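Local coordinates for protein dehalogenase (Rhodospirillaceae, PDB 6A41) that probably catalyses the dehalogenation of halogenated compounds and has the Rossmann-type fold of the enoyl-(acyl carrier protein) reductase family, at residues Leu9-Glu14 and Leu80-Ala85; Ile131-Ser136 and Ile172-Val177. All coordinates share one frame; numbering follows the deposited sequence.

From the N terminus, the chain lays down strand 7-10, continues through L9-E14 and, after 65 residues that include helices 18-27, 42-51 and 63-74, returns as L80-A85. There interaction 1 closes the first loop. The chain then runs through helix 98-126 to strand 129-136, and after helices 147-158 and 160-167 strand 172-179 comes alongside to form interaction 2. The two loops follow in series, neither nesting nor crossing. Strands 79-83 and 129-136 are neighbours, so V81 CG1 packs on V134 CG2, and N82 N and O probably bond to V132 O and V134 N. Four consecutive central strands of the parallel sheet are thus tied together.

Interaction 1 (Leu9-Glu14 and Leu80-Ala85); sequences LITNVE and LVNNDA
T11 and N83 are brought together by two torsions: T11 OG1 sits between its own backbone N and carbonyl carbon (chi1 62°), turned to the N83 backbone, while N83 CG is anti to its backbone N (chi1 174°), carrying the carboxamide to the T11 carbonyl. N83 N therefore donates to T11 OG1 (2.9 Å), and N83 ND2 donates to T11 O (3.1 Å), which lies in the plane of the N83 amide. K15 O takes a further bond from N83 ND2, and A17 N donates to N83 OD1, which fixes the rotation of the amide and ties the loop after strand 7-10 to strand 79-83. N12 adds another bond: its ND2 donates to N83 O at 3.0 Å, tilted 31° from the carbonyl plane. T11 OG1 also meets a water at 2.7 Å that N82 ND2 and D84 OD1 share. With an alanine in place of T11, the buried N83 N would probably lose its acceptor and this water one of its three partners, while a gap would open beside L80 CD1. Before the loop the two strands pair in parallel, V81 N to L9 O (2.8 Å) and T11 N to V81 O (3.1 Å), both bonds nearly straight. L9 and L80 lie side by side on one face of the sheet, CD2 of L9 against CD1 of L80 (3.9 Å), with I10 and V81 on the other. This strand-to-loop junction at the middle of the sheet is characteristic of the Rossmann fold, and N82-N83 probably match the Asn-Asn of the family's NNAG motif. Helix 18-27 packs on I10 through T21 and T22, L115 of helix 98-126 touches T11 and N82, and strand 129-136 meets L80 and V81 through I131 and V134.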
# COMPACT_ATOMS: atom_id res chain seq x y z
N LEU A 9 -4.85 20.13 -21.27
CA LEU A 9 -6.16 20.66 -20.93
C LEU A 9 -6.34 20.51 -19.43
O LEU A 9 -6.24 19.39 -18.91
CB LEU A 9 -7.17 19.73 -21.64
CG LEU A 9 -8.59 19.95 -21.23
CD1 LEU A 9 -8.95 21.41 -21.46
CD2 LEU A 9 -9.49 18.94 -22.01
N ILE A 10 -6.62 21.57 -18.70
CA ILE A 10 -6.80 21.51 -17.29
C ILE A 10 -8.30 21.85 -17.02
O ILE A 10 -8.83 22.84 -17.53
CB ILE A 10 -5.97 22.55 -16.57
CG1 ILE A 10 -4.45 22.45 -16.92
CG2 ILE A 10 -6.15 22.44 -15.03
CD1 ILE A 10 -3.59 23.61 -16.44
N THR A 11 -9.00 21.01 -16.30
CA THR A 11 -10.37 21.26 -15.95
C THR A 11 -10.51 22.06 -14.66
O THR A 11 -9.62 22.16 -13.83
CB THR A 11 -11.17 19.96 -15.80
OG1 THR A 11 -10.64 19.16 -14.72
CG2 THR A 11 -11.07 19.15 -17.06
N ASN A 12 -11.69 22.62 -14.48
CA ASN A 12 -12.07 23.38 -13.28
C ASN A 12 -10.94 24.25 -12.79
O ASN A 12 -10.58 24.27 -11.58
CB ASN A 12 -12.58 22.39 -12.25
CG ASN A 12 -13.70 21.50 -12.74
OD1 ASN A 12 -14.79 21.99 -13.11
ND2 ASN A 12 -13.44 20.23 -12.86
N VAL A 13 -10.37 25.03 -13.70
CA VAL A 13 -9.10 25.66 -13.44
C VAL A 13 -9.09 26.70 -12.32
O VAL A 13 -8.01 27.01 -11.74
CB VAL A 13 -8.50 26.30 -14.71
CG1 VAL A 13 -9.10 27.65 -15.02
CG2 VAL A 13 -7.00 26.38 -14.67
N GLU A 14 -10.26 27.21 -11.99
CA GLU A 14 -10.40 28.08 -10.87
C GLU A 14 -10.41 27.39 -9.56
O GLU A 14 -10.32 28.07 -8.57
CB GLU A 14 -11.67 29.04 -10.99
CG GLU A 14 -11.56 29.98 -12.13
CD GLU A 14 -10.36 30.89 -12.00
OE1 GLU A 14 -10.22 31.61 -10.97
OE2 GLU A 14 -9.52 30.93 -12.92
N LEU A 80 -4.56 15.37 -20.28
CA LEU A 80 -5.74 15.80 -19.55
C LEU A 80 -5.41 15.88 -18.07
O LEU A 80 -5.07 14.83 -17.45
CB LEU A 80 -6.92 14.91 -19.78
CG LEU A 80 -8.18 15.00 -18.89
CD1 LEU A 80 -8.79 16.40 -19.14
CD2 LEU A 80 -9.18 13.92 -19.21
N VAL A 81 -5.60 17.03 -17.47
CA VAL A 81 -5.46 17.13 -16.04
C VAL A 81 -6.85 17.24 -15.45
O VAL A 81 -7.54 18.32 -15.63
CB VAL A 81 -4.60 18.36 -15.66
CG1 VAL A 81 -4.56 18.54 -14.18
CG2 VAL A 81 -3.21 18.26 -16.24
N ASN A 82 -7.34 16.17 -14.85
CA ASN A 82 -8.69 16.16 -14.30
C ASN A 82 -8.55 16.76 -12.87
O ASN A 82 -8.19 16.05 -11.98
CB ASN A 82 -9.22 14.77 -14.19
CG ASN A 82 -9.84 14.20 -15.47
OD1 ASN A 82 -9.56 13.06 -15.83
ND2 ASN A 82 -10.78 14.87 -15.99
N ASN A 83 -8.83 18.04 -12.72
CA ASN A 83 -8.70 18.82 -11.54
C ASN A 83 -10.10 18.96 -10.91
O ASN A 83 -10.90 19.75 -11.31
CB ASN A 83 -8.06 20.13 -11.90
CG ASN A 83 -7.99 21.10 -10.75
OD1 ASN A 83 -7.38 20.81 -9.70
ND2 ASN A 83 -8.57 22.25 -10.93
N ASP A 84 -10.41 18.04 -10.01
CA ASP A 84 -11.74 17.83 -9.48
C ASP A 84 -11.72 18.07 -7.96
O ASP A 84 -10.81 17.60 -7.26
CB ASP A 84 -12.23 16.40 -9.82
CG ASP A 84 -12.05 16.12 -11.31
OD1 ASP A 84 -12.76 16.73 -12.11
OD2 ASP A 84 -11.12 15.34 -11.65
N ALA A 85 -12.71 18.84 -7.49
CA ALA A 85 -12.82 19.21 -6.10
C ALA A 85 -14.25 19.51 -5.67
O ALA A 85 -14.88 20.30 -6.31
CB ALA A 85 -11.97 20.37 -5.77
O HOH W 1 -12.16 16.88 -14.51
O HOH W 2 -14.64 18.16 -14.60

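Interaction 2 (Ile131-Ser136 and Ile172-Val177); sequences IVFVSS and ITVNAV
F133 and V174 meet on one face of the sheet: F133 CG stands beside its backbone N (chi1 -66°), which carries the ring over to V174; turned about CB-CG to chi2 81°, it meets V174 with its edge, F133 CE1 3.8 Å from V174 CG1. N175 O lies near the same ring plane, 3.7 Å from F133 CD1. The small A176 leaves room next to F133, and its CB settles 3.9 Å from F133 CB; here the paired CA atoms are nearest, F133 CA to A176 CA 4.3 Å. Further back, V174 CG1 also approaches I131 CB (4.2 Å), while I131 CG1 rests against I172 CG2 (4.3 Å). The pairing belongs to a beta-alpha-beta crossover of the Rossmann fold: strand 129-136, helices 147-158 and 160-167, then strand 172-179 parallel beside it. Five backbone hydrogen bonds alternate along the pair, from I131 N to T173 O through to S135 N to V177 O (2.8 Å). On the opposite face V177 CG2 meets V132 CG1 (4.2 Å), the two side chains slanting across one another, and L224 of helix 214-225 packs on both valines. A water lies within hydrogen-bonding distance of I131 O and T173 OG1, its proton sharing uncertain. P112 and T116 of helix 98-126 pack on F133, and S135 OG is hydrogen-bonded to N157 OD1 of helix 147-158.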
# COMPACT_ATOMS: atom_id res chain seq x y z
N ILE A 131 -3.06 11.08 -18.78
CA ILE A 131 -4.23 11.50 -18.02
C ILE A 131 -3.81 11.61 -16.52
O ILE A 131 -3.24 10.61 -15.99
CB ILE A 131 -5.34 10.43 -18.10
CG1 ILE A 131 -5.81 9.98 -19.48
CG2 ILE A 131 -6.56 10.85 -17.27
CD1 ILE A 131 -6.64 10.91 -20.16
N VAL A 132 -3.97 12.76 -15.90
CA VAL A 132 -3.60 12.96 -14.48
C VAL A 132 -4.84 13.36 -13.71
O VAL A 132 -5.52 14.34 -14.08
CB VAL A 132 -2.48 13.97 -14.26
CG1 VAL A 132 -2.21 14.23 -12.76
CG2 VAL A 132 -1.24 13.71 -15.14
N PHE A 133 -5.23 12.55 -12.73
CA PHE A 133 -6.27 12.92 -11.81
C PHE A 133 -5.68 13.75 -10.71
O PHE A 133 -4.75 13.28 -9.96
CB PHE A 133 -7.00 11.67 -11.29
CG PHE A 133 -7.79 10.92 -12.34
CD1 PHE A 133 -7.18 10.04 -13.20
CD2 PHE A 133 -9.15 11.03 -12.41
CE1 PHE A 133 -7.88 9.32 -14.15
CE2 PHE A 133 -9.86 10.32 -13.40
CZ PHE A 133 -9.20 9.52 -14.29
N VAL A 134 -6.18 14.92 -10.48
CA VAL A 134 -5.70 15.64 -9.27
C VAL A 134 -6.62 15.25 -8.14
O VAL A 134 -7.83 15.52 -8.20
CB VAL A 134 -5.77 17.12 -9.38
CG1 VAL A 134 -5.01 17.77 -8.23
CG2 VAL A 134 -5.11 17.52 -10.70
N SER A 135 -6.05 14.55 -7.15
CA SER A 135 -6.88 13.86 -6.13
C SER A 135 -6.33 14.15 -4.71
O SER A 135 -5.67 15.18 -4.53
CB SER A 135 -6.91 12.32 -6.38
OG SER A 135 -7.92 11.69 -5.61
N SER A 136 -6.62 13.28 -3.76
CA SER A 136 -6.30 13.50 -2.39
C SER A 136 -5.49 12.40 -1.79
O SER A 136 -5.70 11.24 -2.21
CB SER A 136 -7.57 13.73 -1.59
OG SER A 136 -7.31 13.81 -0.21
N ILE A 172 -0.67 5.44 -23.48
CA ILE A 172 -1.14 6.54 -22.73
C ILE A 172 -0.97 6.18 -21.26
O ILE A 172 -1.35 5.07 -20.83
CB ILE A 172 -2.64 6.66 -23.04
CG1 ILE A 172 -2.81 7.04 -24.52
CG2 ILE A 172 -3.37 7.60 -22.12
CD1 ILE A 172 -4.18 6.69 -24.96
N THR A 173 -0.41 7.10 -20.47
CA THR A 173 -0.30 6.80 -19.02
C THR A 173 -1.47 7.43 -18.25
O THR A 173 -2.05 8.40 -18.68
CB THR A 173 1.02 7.29 -18.39
OG1 THR A 173 1.04 8.72 -18.32
CG2 THR A 173 2.23 6.77 -19.14
N VAL A 174 -1.80 6.83 -17.14
CA VAL A 174 -2.87 7.29 -16.29
C VAL A 174 -2.33 7.23 -14.85
O VAL A 174 -2.04 6.18 -14.34
CB VAL A 174 -4.09 6.45 -16.38
CG1 VAL A 174 -5.20 7.06 -15.57
CG2 VAL A 174 -4.58 6.28 -17.79
N ASN A 175 -2.35 8.36 -14.22
CA ASN A 175 -1.86 8.51 -12.82
C ASN A 175 -2.76 9.49 -12.04
O ASN A 175 -3.57 10.24 -12.63
CB ASN A 175 -0.44 9.07 -12.85
CG ASN A 175 0.55 8.11 -13.47
OD1 ASN A 175 1.10 8.40 -14.58
ND2 ASN A 175 0.71 6.99 -12.93
N ALA A 176 -2.55 9.54 -10.72
CA ALA A 176 -3.19 10.56 -9.89
C ALA A 176 -2.15 11.19 -9.01
O ALA A 176 -1.11 10.54 -8.67
CB ALA A 176 -4.26 9.97 -9.01
N VAL A 177 -2.39 12.40 -8.59
CA VAL A 177 -1.55 13.03 -7.55
C VAL A 177 -2.49 13.14 -6.33
O VAL A 177 -3.53 13.70 -6.40
CB VAL A 177 -1.08 14.42 -7.95
CG1 VAL A 177 -0.27 15.05 -6.76
CG2 VAL A 177 -0.10 14.34 -9.14
O HOH W 3 -0.37 10.38 -16.37